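Local coordinates for protein crispr-associated endoribonuclease CAS2 (Thermococcus onnurineus, PDB 5G4D) that probably acts as a metal-dependent, single-strand-specific endoribonuclease of the CRISPR immune system, and forms homodimers that probably assemble with Cas1, at residues I8-A13 and N18-F23; K22-H27 and S34-E39; A43-I48 and I65-S70. All blocks are in the same frame, centred on the assembly; numbering follows the deposited sequence.

Contact 1: residues I8-A13 and N18-F23. Unlike the reference sequence in segment 18-23: R19 (reference Lys).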
loop_
_atom_site.group_PDB
_atom_site.type_symbol
_atom_site.label_atom_id
_atom_site.label_comp_id
_atom_site.label_asym_id
_atom_site.label_seq_id
_atom_site.Cartn_x
_atom_site.Cartn_y
_atom_site.Cartn_z
ATOM N N ILE A 8 -2.521 -5.338 1.183
ATOM C CA ILE A 8 -3.280 -5.272 -0.061
ATOM C C ILE A 8 -3.590 -3.816 -0.373
ATOM O O ILE A 8 -4.144 -3.096 0.467
ATOM C CB ILE A 8 -4.580 -6.090 0.012
ATOM C CG1 ILE A 8 -4.254 -7.557 0.285
ATOM C CG2 ILE A 8 -5.364 -5.936 -1.297
ATOM C CD1 ILE A 8 -5.464 -8.470 0.124
ATOM N N VAL A 9 -3.237 -3.387 -1.580
ATOM C CA VAL A 9 -3.583 -2.055 -2.075
ATOM C C VAL A 9 -4.391 -2.240 -3.348
ATOM O O VAL A 9 -4.144 -3.176 -4.114
ATOM C CB VAL A 9 -2.329 -1.191 -2.337
ATOM C CG1 VAL A 9 -1.559 -0.981 -1.054
ATOM C CG2 VAL A 9 -1.441 -1.849 -3.391
ATOM N N TYR A 10 -5.372 -1.372 -3.576
ATOM C CA TYR A 10 -6.211 -1.575 -4.754
ATOM C C TYR A 10 -6.603 -0.246 -5.378
ATOM O O TYR A 10 -6.750 0.775 -4.705
ATOM C CB TYR A 10 -7.470 -2.402 -4.450
ATOM C CG TYR A 10 -8.350 -1.875 -3.342
ATOM C CD1 TYR A 10 -8.153 -2.270 -2.029
ATOM C CD2 TYR A 10 -9.402 -1.004 -3.616
ATOM C CE1 TYR A 10 -8.947 -1.804 -1.011
ATOM C CE2 TYR A 10 -10.219 -0.534 -2.601
ATOM C CZ TYR A 10 -9.990 -0.944 -1.302
ATOM O OH TYR A 10 -10.791 -0.497 -0.275
ATOM N N ASP A 11 -6.741 -0.297 -6.694
ATOM C CA ASP A 11 -7.100 0.832 -7.544
ATOM C C ASP A 11 -8.270 0.314 -8.372
ATOM O O ASP A 11 -8.052 -0.401 -9.353
ATOM C CB ASP A 11 -5.900 1.221 -8.403
ATOM C CG ASP A 11 -6.035 2.576 -9.025
ATOM O OD1 ASP A 11 -7.183 3.001 -9.275
ATOM O OD2 ASP A 11 -4.977 3.207 -9.260
ATOM N N VAL A 12 -9.503 0.614 -7.953
ATOM C CA VAL A 12 -10.703 -0.007 -8.520
ATOM C C VAL A 12 -11.649 1.102 -8.955
ATOM O O VAL A 12 -11.748 2.132 -8.284
ATOM C CB VAL A 12 -11.397 -0.938 -7.504
ATOM C CG1 VAL A 12 -12.722 -1.480 -8.059
ATOM C CG2 VAL A 12 -10.469 -2.113 -7.123
ATOM N N ALA A 13 -12.356 0.880 -10.061
ATOM C CA ALA A 13 -13.258 1.900 -10.583
ATOM C C ALA A 13 -14.354 2.225 -9.570
ATOM O O ALA A 13 -14.720 1.414 -8.716
ATOM C CB ALA A 13 -13.870 1.438 -11.904
ATOM N N ASN A 18 -16.369 0.332 -3.574
ATOM C CA ASN A 18 -16.904 0.220 -2.228
ATOM C C ASN A 18 -17.347 -1.205 -1.892
ATOM O O ASN A 18 -17.350 -1.567 -0.712
ATOM C CB ASN A 18 -18.020 1.260 -2.038
ATOM C CG ASN A 18 -17.462 2.695 -1.918
ATOM O OD1 ASN A 18 -16.638 2.979 -1.041
ATOM N ND2 ASN A 18 -17.882 3.586 -2.817
ATOM N N ARG A 19 -17.646 -2.043 -2.890
ATOM C CA ARG A 19 -17.856 -3.462 -2.606
ATOM C C ARG A 19 -16.541 -4.176 -2.296
ATOM O O ARG A 19 -16.520 -5.107 -1.481
ATOM C CB ARG A 19 -18.556 -4.145 -3.779
ATOM C CG ARG A 19 -19.996 -3.676 -4.012
ATOM C CD ARG A 19 -20.908 -4.851 -4.334
ATOM N NE ARG A 19 -20.961 -5.812 -3.232
ATOM C CZ ARG A 19 -21.833 -5.759 -2.228
ATOM N NH1 ARG A 19 -22.739 -4.787 -2.184
ATOM N NH2 ARG A 19 -21.801 -6.679 -1.268
ATOM N N VAL A 20 -15.442 -3.762 -2.928
ATOM C CA VAL A 20 -14.133 -4.324 -2.578
ATOM C C VAL A 20 -13.758 -3.949 -1.148
ATOM O O VAL A 20 -13.287 -4.790 -0.369
ATOM C CB VAL A 20 -13.066 -3.864 -3.587
ATOM C CG1 VAL A 20 -11.650 -4.152 -3.057
ATOM C CG2 VAL A 20 -13.277 -4.553 -4.922
ATOM N N LYS A 21 -13.948 -2.670 -0.786
ATOM C CA LYS A 21 -13.689 -2.224 0.580
ATOM C C LYS A 21 -14.484 -3.044 1.594
ATOM O O LYS A 21 -13.938 -3.516 2.600
ATOM C CB LYS A 21 -14.028 -0.735 0.707
ATOM C CG LYS A 21 -13.903 -0.182 2.127
ATOM C CD LYS A 21 -14.254 1.311 2.169
ATOM C CE LYS A 21 -15.715 1.554 1.806
ATOM N NZ LYS A 21 -16.137 2.979 2.024
ATOM N N LYS A 22 -15.786 -3.223 1.349
ATOM C CA LYS A 22 -16.619 -3.936 2.315
ATOM C C LYS A 22 -16.189 -5.390 2.457
ATOM O O LYS A 22 -16.190 -5.937 3.566
ATOM C CB LYS A 22 -18.100 -3.845 1.913
ATOM C CG LYS A 22 -19.065 -4.302 3.003
ATOM C CD LYS A 22 -20.507 -3.862 2.700
ATOM C CE LYS A 22 -21.058 -4.545 1.454
ATOM N NZ LYS A 22 -21.117 -6.033 1.583
ATOM N N PHE A 23 -15.795 -6.026 1.349
ATOM C CA PHE A 23 -15.318 -7.408 1.409
ATOM C C PHE A 23 -14.027 -7.510 2.212
ATOM O O PHE A 23 -13.875 -8.402 3.056
ATOM C CB PHE A 23 -15.116 -7.962 -0.006
ATOM C CG PHE A 23 -14.441 -9.316 -0.049
ATOM C CD1 PHE A 23 -15.149 -10.471 0.250
ATOM C CD2 PHE A 23 -13.106 -9.432 -0.409
ATOM C CE1 PHE A 23 -14.532 -11.719 0.206
ATOM C CE2 PHE A 23 -12.472 -10.670 -0.447
ATOM C CZ PHE A 23 -13.193 -11.822 -0.146
#
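K21 donates a hydrogen bond from NZ to N18 OD1 at 3.1 Å, and the same lysine packs its CB against the hydroxyl of Y10. The bond stays within helix 17-25. A bend at chi3 folds the lysine chain back along the helix to the asparagine. The approach to OD1 is not flat: NZ is tilted 30° from the carbonyl plane.

Y10 reaches across from strand 4-11. Its OH lies 3.4 Å from K21 CB, with K21 CA almost as near. These are packing contacts of the oxygen with carbon.

The face of the Y10 ring carries the main contact. V20 CG1 sits 3.8 Å from the ring centroid, only 5° off the ring normal. This is a CH-pi contact, with one methyl centred over the six ring carbons. V20 places CG1 there by setting it anti to its own backbone N (chi1 166°). The other methyl, V20 CG2, faces V12 CG2 at 4.3 Å, a looser contact where the strand has given way to the loop. V20 is buried, and L52 and L55 of helix 42-55 also pack on it. L24 and V17 of helix 17-25 add to the packing on Y10.

D11, between Y10 and V12, is predicted to bind a catalytic magnesium. Its OD2 accepts a hydrogen bond from the backbone N of N33 of the second subunit. The contact thus joins the first strand and first helix of the ferredoxin-like fold of Cas2, beside the predicted metal site at the dimer interface.

Contact 2: residues K22-H27 and S34-E39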
loop_
_atom_site.group_PDB
_atom_site.type_symbol
_atom_site.label_atom_id
_atom_site.label_comp_id
_atom_site.label_asym_id
_atom_site.label_seq_id
_atom_site.Cartn_x
_atom_site.Cartn_y
_atom_site.Cartn_z
ATOM N N LYS A 22 -15.786 -3.223 1.349
ATOM C CA LYS A 22 -16.619 -3.936 2.315
ATOM C C LYS A 22 -16.189 -5.390 2.457
ATOM O O LYS A 22 -16.190 -5.937 3.566
ATOM C CB LYS A 22 -18.100 -3.845 1.913
ATOM C CG LYS A 22 -19.065 -4.302 3.003
ATOM C CD LYS A 22 -20.507 -3.862 2.700
ATOM C CE LYS A 22 -21.058 -4.545 1.454
ATOM N NZ LYS A 22 -21.117 -6.033 1.583
ATOM N N PHE A 23 -15.795 -6.026 1.349
ATOM C CA PHE A 23 -15.318 -7.408 1.409
ATOM C C PHE A 23 -14.027 -7.510 2.212
ATOM O O PHE A 23 -13.875 -8.402 3.056
ATOM C CB PHE A 23 -15.116 -7.962 -0.006
ATOM C CG PHE A 23 -14.441 -9.316 -0.049
ATOM C CD1 PHE A 23 -15.149 -10.471 0.250
ATOM C CD2 PHE A 23 -13.106 -9.432 -0.409
ATOM C CE1 PHE A 23 -14.532 -11.719 0.206
ATOM C CE2 PHE A 23 -12.472 -10.670 -0.447
ATOM C CZ PHE A 23 -13.193 -11.822 -0.146
ATOM N N LEU A 24 -13.069 -6.617 1.951
ATOM C CA LEU A 24 -11.787 -6.742 2.637
ATOM C C LEU A 24 -11.909 -6.420 4.123
ATOM O O LEU A 24 -11.143 -6.957 4.935
ATOM C CB LEU A 24 -10.739 -5.856 1.959
ATOM C CG LEU A 24 -10.245 -6.388 0.602
ATOM C CD1 LEU A 24 -9.273 -5.394 -0.017
ATOM C CD2 LEU A 24 -9.589 -7.766 0.698
ATOM N N ARG A 25 -12.875 -5.579 4.506
ATOM C CA ARG A 25 -13.086 -5.301 5.925
ATOM C C ARG A 25 -13.491 -6.554 6.684
ATOM O O ARG A 25 -13.258 -6.651 7.894
ATOM C CB ARG A 25 -14.144 -4.211 6.117
ATOM C CG ARG A 25 -13.684 -2.814 5.765
ATOM C CD ARG A 25 -14.730 -1.771 6.148
ATOM N NE ARG A 25 -14.954 -1.695 7.591
ATOM C CZ ARG A 25 -15.971 -1.046 8.154
ATOM N NH1 ARG A 25 -16.866 -0.428 7.395
ATOM N NH2 ARG A 25 -16.103 -1.023 9.476
ATOM N N ARG A 26 -14.085 -7.526 5.998
ATOM C CA ARG A 26 -14.426 -8.786 6.641
ATOM C C ARG A 26 -13.239 -9.733 6.791
ATOM O O ARG A 26 -13.408 -10.823 7.348
ATOM C CB ARG A 26 -15.535 -9.485 5.856
ATOM C CG ARG A 26 -16.814 -8.678 5.720
ATOM C CD ARG A 26 -17.774 -9.361 4.760
ATOM N NE ARG A 26 -19.116 -9.415 5.308
ATOM C CZ ARG A 26 -20.090 -8.579 4.964
ATOM N NH1 ARG A 26 -19.867 -7.636 4.064
ATOM N NH2 ARG A 26 -21.296 -8.684 5.518
ATOM N N HIS A 27 -12.044 -9.359 6.330
ATOM C CA HIS A 27 -10.944 -10.314 6.307
ATOM C C HIS A 27 -9.644 -9.725 6.837
ATOM O O HIS A 27 -8.802 -10.463 7.358
ATOM C CB HIS A 27 -10.737 -10.839 4.885
ATOM C CG HIS A 27 -11.886 -11.657 4.378
ATOM N ND1 HIS A 27 -11.973 -13.017 4.578
ATOM C CD2 HIS A 27 -13.003 -11.302 3.699
ATOM C CE1 HIS A 27 -13.088 -13.471 4.031
ATOM N NE2 HIS A 27 -13.734 -12.451 3.494
ATOM N N SER A 34 -8.037 2.449 0.704
ATOM C CA SER A 34 -7.617 1.458 -0.289
ATOM C C SER A 34 -6.384 0.666 0.147
ATOM O O SER A 34 -5.662 0.122 -0.690
ATOM C CB SER A 34 -7.377 2.105 -1.654
ATOM O OG SER A 34 -8.474 2.929 -1.997
ATOM N N VAL A 35 -6.142 0.560 1.451
ATOM C CA VAL A 35 -5.041 -0.252 1.970
ATOM C C VAL A 35 -5.550 -1.118 3.113
ATOM O O VAL A 35 -6.168 -0.603 4.050
ATOM C CB VAL A 35 -3.874 0.614 2.469
ATOM C CG1 VAL A 35 -2.713 -0.288 2.943
ATOM C CG2 VAL A 35 -3.433 1.604 1.385
ATOM N N PHE A 36 -5.241 -2.413 3.058
ATOM C CA PHE A 36 -5.569 -3.372 4.111
ATOM C C PHE A 36 -4.339 -4.208 4.440
ATOM O O PHE A 36 -3.439 -4.379 3.610
ATOM C CB PHE A 36 -6.734 -4.312 3.709
ATOM C CG PHE A 36 -8.085 -3.636 3.669
ATOM C CD1 PHE A 36 -8.449 -2.849 2.595
ATOM C CD2 PHE A 36 -8.990 -3.804 4.712
ATOM C CE1 PHE A 36 -9.696 -2.208 2.554
ATOM C CE2 PHE A 36 -10.249 -3.180 4.687
ATOM C CZ PHE A 36 -10.602 -2.389 3.605
ATOM N N GLU A 37 -4.295 -4.747 5.663
ATOM C CA GLU A 37 -3.212 -5.667 6.003
ATOM C C GLU A 37 -3.660 -6.642 7.090
ATOM O O GLU A 37 -4.626 -6.391 7.814
ATOM C CB GLU A 37 -1.940 -4.920 6.449
ATOM C CG GLU A 37 -2.048 -4.171 7.769
ATOM C CD GLU A 37 -0.721 -3.561 8.205
ATOM O OE1 GLU A 37 0.104 -4.303 8.790
ATOM O OE2 GLU A 37 -0.509 -2.355 7.965
ATOM N N GLY A 38 -2.934 -7.744 7.202
ATOM C CA GLY A 38 -3.190 -8.708 8.262
ATOM C C GLY A 38 -2.606 -10.074 7.980
ATOM O O GLY A 38 -2.118 -10.378 6.889
ATOM N N GLU A 39 -2.664 -10.918 9.009
ATOM C CA GLU A 39 -2.189 -12.295 8.904
ATOM C C GLU A 39 -3.252 -13.186 8.270
ATOM O O GLU A 39 -4.449 -13.013 8.510
ATOM C CB GLU A 39 -1.825 -12.837 10.288
ATOM C CG GLU A 39 -2.861 -12.516 11.359
ATOM C CD GLU A 39 -2.673 -13.333 12.633
ATOM O OE1 GLU A 39 -1.523 -13.425 13.118
ATOM O OE2 GLU A 39 -3.677 -13.879 13.144
#
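In the ferredoxin-like fold the first helix lies across one face of the antiparallel sheet, and here L24 and R25 of helix 17-25 pack on F36 of strand 35-40. The F36 ring carries the contact. L24 CB stands over its centre, 3.6 Å from the centroid and 1° off the ring normal. This is a CH-pi contact made by the first carbon of the leucine side chain.

The leucine then runs out past the rim on the CD1 side. Its CG is turned beside the backbone N (chi1 -73°), and L24 CD1 comes to 3.7 Å from F36 CD1. L24 is buried, and its side chain also meets Y10 in the sheet and I48 and L52 of helix 42-55. W30 meets the F36 ring edge-to-face, so F36 packs on the helix and on W30 of strand 29-32.

R25 meets a different part of the ring. The residue is exposed, and the start of its aliphatic chain does the touching. Its backbone N approaches F36 CE2 obliquely. R25 CG instead lies in the ring plane, at the edge, 3.6 Å from F36 CE2.

Contact 3: residues A43-I48 and I65-S70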
loop_
_atom_site.group_PDB
_atom_site.type_symbol
_atom_site.label_atom_id
_atom_site.label_comp_id
_atom_site.label_asym_id
_atom_site.label_seq_id
_atom_site.Cartn_x
_atom_site.Cartn_y
_atom_site.Cartn_z
ATOM N N ALA A 43 -5.148 -20.944 2.862
ATOM C CA ALA A 43 -6.518 -21.125 2.392
ATOM C C ALA A 43 -7.299 -19.819 2.445
ATOM O O ALA A 43 -8.108 -19.534 1.550
ATOM C CB ALA A 43 -7.222 -22.199 3.220
ATOM N N GLU A 44 -7.082 -19.020 3.495
ATOM C CA GLU A 44 -7.773 -17.742 3.596
ATOM C C GLU A 44 -7.275 -16.777 2.528
ATOM O O GLU A 44 -8.072 -16.034 1.944
ATOM C CB GLU A 44 -7.608 -17.161 5.006
ATOM C CG GLU A 44 -8.054 -15.708 5.191
ATOM C CD GLU A 44 -9.554 -15.551 5.381
ATOM O OE1 GLU A 44 -10.295 -16.532 5.153
ATOM O OE2 GLU A 44 -9.994 -14.440 5.763
ATOM N N PHE A 45 -5.970 -16.797 2.226
ATOM C CA PHE A 45 -5.485 -15.989 1.110
ATOM C C PHE A 45 -6.165 -16.387 -0.197
ATOM O O PHE A 45 -6.546 -15.520 -0.993
ATOM C CB PHE A 45 -3.966 -16.093 0.954
ATOM C CG PHE A 45 -3.490 -15.573 -0.370
ATOM C CD1 PHE A 45 -3.482 -14.211 -0.621
ATOM C CD2 PHE A 45 -3.128 -16.439 -1.383
ATOM C CE1 PHE A 45 -3.084 -13.721 -1.854
ATOM C CE2 PHE A 45 -2.732 -15.961 -2.615
ATOM C CZ PHE A 45 -2.714 -14.600 -2.853
ATOM N N GLU A 46 -6.341 -17.694 -0.433
ATOM C CA GLU A 46 -7.007 -18.128 -1.659
ATOM C C GLU A 46 -8.442 -17.627 -1.713
ATOM O O GLU A 46 -8.942 -17.275 -2.787
ATOM C CB GLU A 46 -6.981 -19.656 -1.779
ATOM C CG GLU A 46 -5.605 -20.231 -2.031
ATOM C CD GLU A 46 -4.974 -19.714 -3.312
ATOM O OE1 GLU A 46 -5.701 -19.494 -4.302
ATOM O OE2 GLU A 46 -3.739 -19.523 -3.328
ATOM N N ARG A 47 -9.121 -17.599 -0.564
ATOM C CA ARG A 47 -10.501 -17.135 -0.525
ATOM C C ARG A 47 -10.577 -15.627 -0.710
ATOM O O ARG A 47 -11.512 -15.118 -1.344
ATOM C CB ARG A 47 -11.157 -17.551 0.791
ATOM C CG ARG A 47 -11.576 -19.018 0.816
ATOM C CD ARG A 47 -12.493 -19.338 1.989
ATOM N NE ARG A 47 -11.923 -18.973 3.287
ATOM C CZ ARG A 47 -10.977 -19.674 3.905
ATOM N NH1 ARG A 47 -10.479 -20.752 3.323
ATOM N NH2 ARG A 47 -10.511 -19.296 5.089
ATOM N N ILE A 48 -9.607 -14.895 -0.154
ATOM C CA ILE A 48 -9.555 -13.453 -0.377
ATOM C C ILE A 48 -9.332 -13.157 -1.855
ATOM O O ILE A 48 -10.008 -12.309 -2.447
ATOM C CB ILE A 48 -8.456 -12.814 0.484
ATOM C CG1 ILE A 48 -8.850 -12.843 1.962
ATOM C CG2 ILE A 48 -8.190 -11.356 0.013
ATOM C CD1 ILE A 48 -7.723 -12.403 2.910
ATOM N N ILE A 65 -1.182 -7.558 -4.027
ATOM C CA ILE A 65 -1.118 -8.265 -2.754
ATOM C C ILE A 65 0.353 -8.530 -2.452
ATOM O O ILE A 65 0.963 -9.453 -3.017
ATOM C CB ILE A 65 -1.927 -9.568 -2.785
ATOM C CG1 ILE A 65 -3.364 -9.269 -3.224
ATOM C CG2 ILE A 65 -1.880 -10.251 -1.422
ATOM C CD1 ILE A 65 -4.212 -10.520 -3.414
ATOM N N TYR A 66 0.922 -7.746 -1.533
ATOM C CA TYR A 66 2.271 -8.021 -1.046
ATOM C C TYR A 66 2.213 -9.182 -0.066
ATOM O O TYR A 66 1.372 -9.185 0.838
ATOM C CB TYR A 66 2.849 -6.785 -0.358
ATOM C CG TYR A 66 3.036 -5.610 -1.293
ATOM C CD1 TYR A 66 4.153 -5.529 -2.111
ATOM C CD2 TYR A 66 2.091 -4.582 -1.355
ATOM C CE1 TYR A 66 4.333 -4.460 -2.968
ATOM C CE2 TYR A 66 2.254 -3.512 -2.215
ATOM C CZ TYR A 66 3.383 -3.460 -3.019
ATOM O OH TYR A 66 3.556 -2.400 -3.875
ATOM N N LYS A 67 3.104 -10.175 -0.240
ATOM C CA LYS A 67 3.093 -11.389 0.571
ATOM C C LYS A 67 4.365 -11.405 1.409
ATOM O O LYS A 67 5.471 -11.493 0.854
ATOM C CB LYS A 67 2.994 -12.638 -0.298
ATOM C CG LYS A 67 1.827 -12.614 -1.263
ATOM C CD LYS A 67 1.936 -13.712 -2.303
ATOM C CE LYS A 67 0.549 -14.101 -2.761
ATOM N NZ LYS A 67 0.473 -14.919 -4.032
ATOM N N LEU A 68 4.193 -11.303 2.733
ATOM C CA LEU A 68 5.296 -11.099 3.666
ATOM C C LEU A 68 5.341 -12.222 4.692
ATOM O O LEU A 68 4.365 -12.945 4.891
ATOM C CB LEU A 68 5.179 -9.744 4.373
ATOM C CG LEU A 68 4.903 -8.567 3.432
ATOM C CD1 LEU A 68 4.564 -7.317 4.218
ATOM C CD2 LEU A 68 6.099 -8.326 2.523
ATOM N N ARG A 69 6.496 -12.365 5.344
ATOM C CA ARG A 69 6.710 -13.482 6.259
ATOM C C ARG A 69 6.072 -13.240 7.616
ATOM O O ARG A 69 5.701 -14.197 8.310
ATOM C CB ARG A 69 8.211 -13.725 6.416
ATOM C CG ARG A 69 8.842 -14.179 5.127
ATOM C CD ARG A 69 10.367 -14.041 5.154
ATOM N NE ARG A 69 10.932 -14.473 3.889
ATOM C CZ ARG A 69 11.016 -15.755 3.539
ATOM N NH1 ARG A 69 10.562 -16.680 4.361
ATOM N NH2 ARG A 69 11.526 -16.119 2.369
ATOM N N SER A 70 5.926 -11.975 7.986
ATOM C CA SER A 70 5.370 -11.557 9.263
ATOM C C SER A 70 4.967 -10.101 9.119
ATOM O O SER A 70 5.243 -9.462 8.097
ATOM C CB SER A 70 6.385 -11.731 10.395
ATOM O OG SER A 70 7.521 -10.917 10.150
#
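F45 leaves helix 42-55 with its CB directed at strand 62-68, where the second helix of the ferredoxin-like fold covers the edge of the sheet within this chain. From CB the side chain swings to put CG anti to the backbone N (chi1 165°). This carries the ring out to I65 and K67, and the far end of the ring does the touching.

F45 CE1 meets two branches of the isoleucine, I65 CG2 and I65 CD1, each at 3.7 Å. The isoleucine comes from the opposite direction to the phenylalanine, and both are buried. I65 also packs on V6 and I8 of the neighbouring strand 4-11, while F45 reaches M4 and V40.

At the tip, CZ meets the end of K67. K67 CE lies 3.3 Å from F45 CZ, a tight approach. The lysine chain is extended beyond CG and crosses the phenylalanine at about a right angle. It approaches the ring obliquely. The ammonium group packs close to the aromatic carbons, but its strong polar partner is elsewhere: NZ forms a salt bridge with E75 of the second subunit. E75 of that subunit also packs on F45.

I65, Y66 and K67 pair antiparallel with a strand of the second subunit, so the sheet continues across the dimer interface. The F45 ring thus packs on two residues that take part in dimer pairing. K67 NZ ends the path along the ring, 3.4 Å from F45 CZ and 3.7 Å from F45 CE2.

In the fold
All three contacts pack a helix on the same antiparallel sheet. Contacts 1 and 2 share helix 17-25 and use neighbouring strands, 4-11 and 35-40. Contact 3 uses helix 42-55 and strand 62-68. Contacts 2 and 3 are buried, whereas contact 1 is partly so. Contacts 1 and 2 each centre a helix carbon over an aromatic ring from the sheet; in contact 3 the ring comes from the helix and meets its partners obliquely. I8, in strand 4-11, touches both I48 and I65. H27, just past helix 17-25, hydrogen-bonds through ND1 to E44 OE2 in helix 42-55. In contact 3 a lysine that packs on the ring also forms a salt bridge to the second subunit.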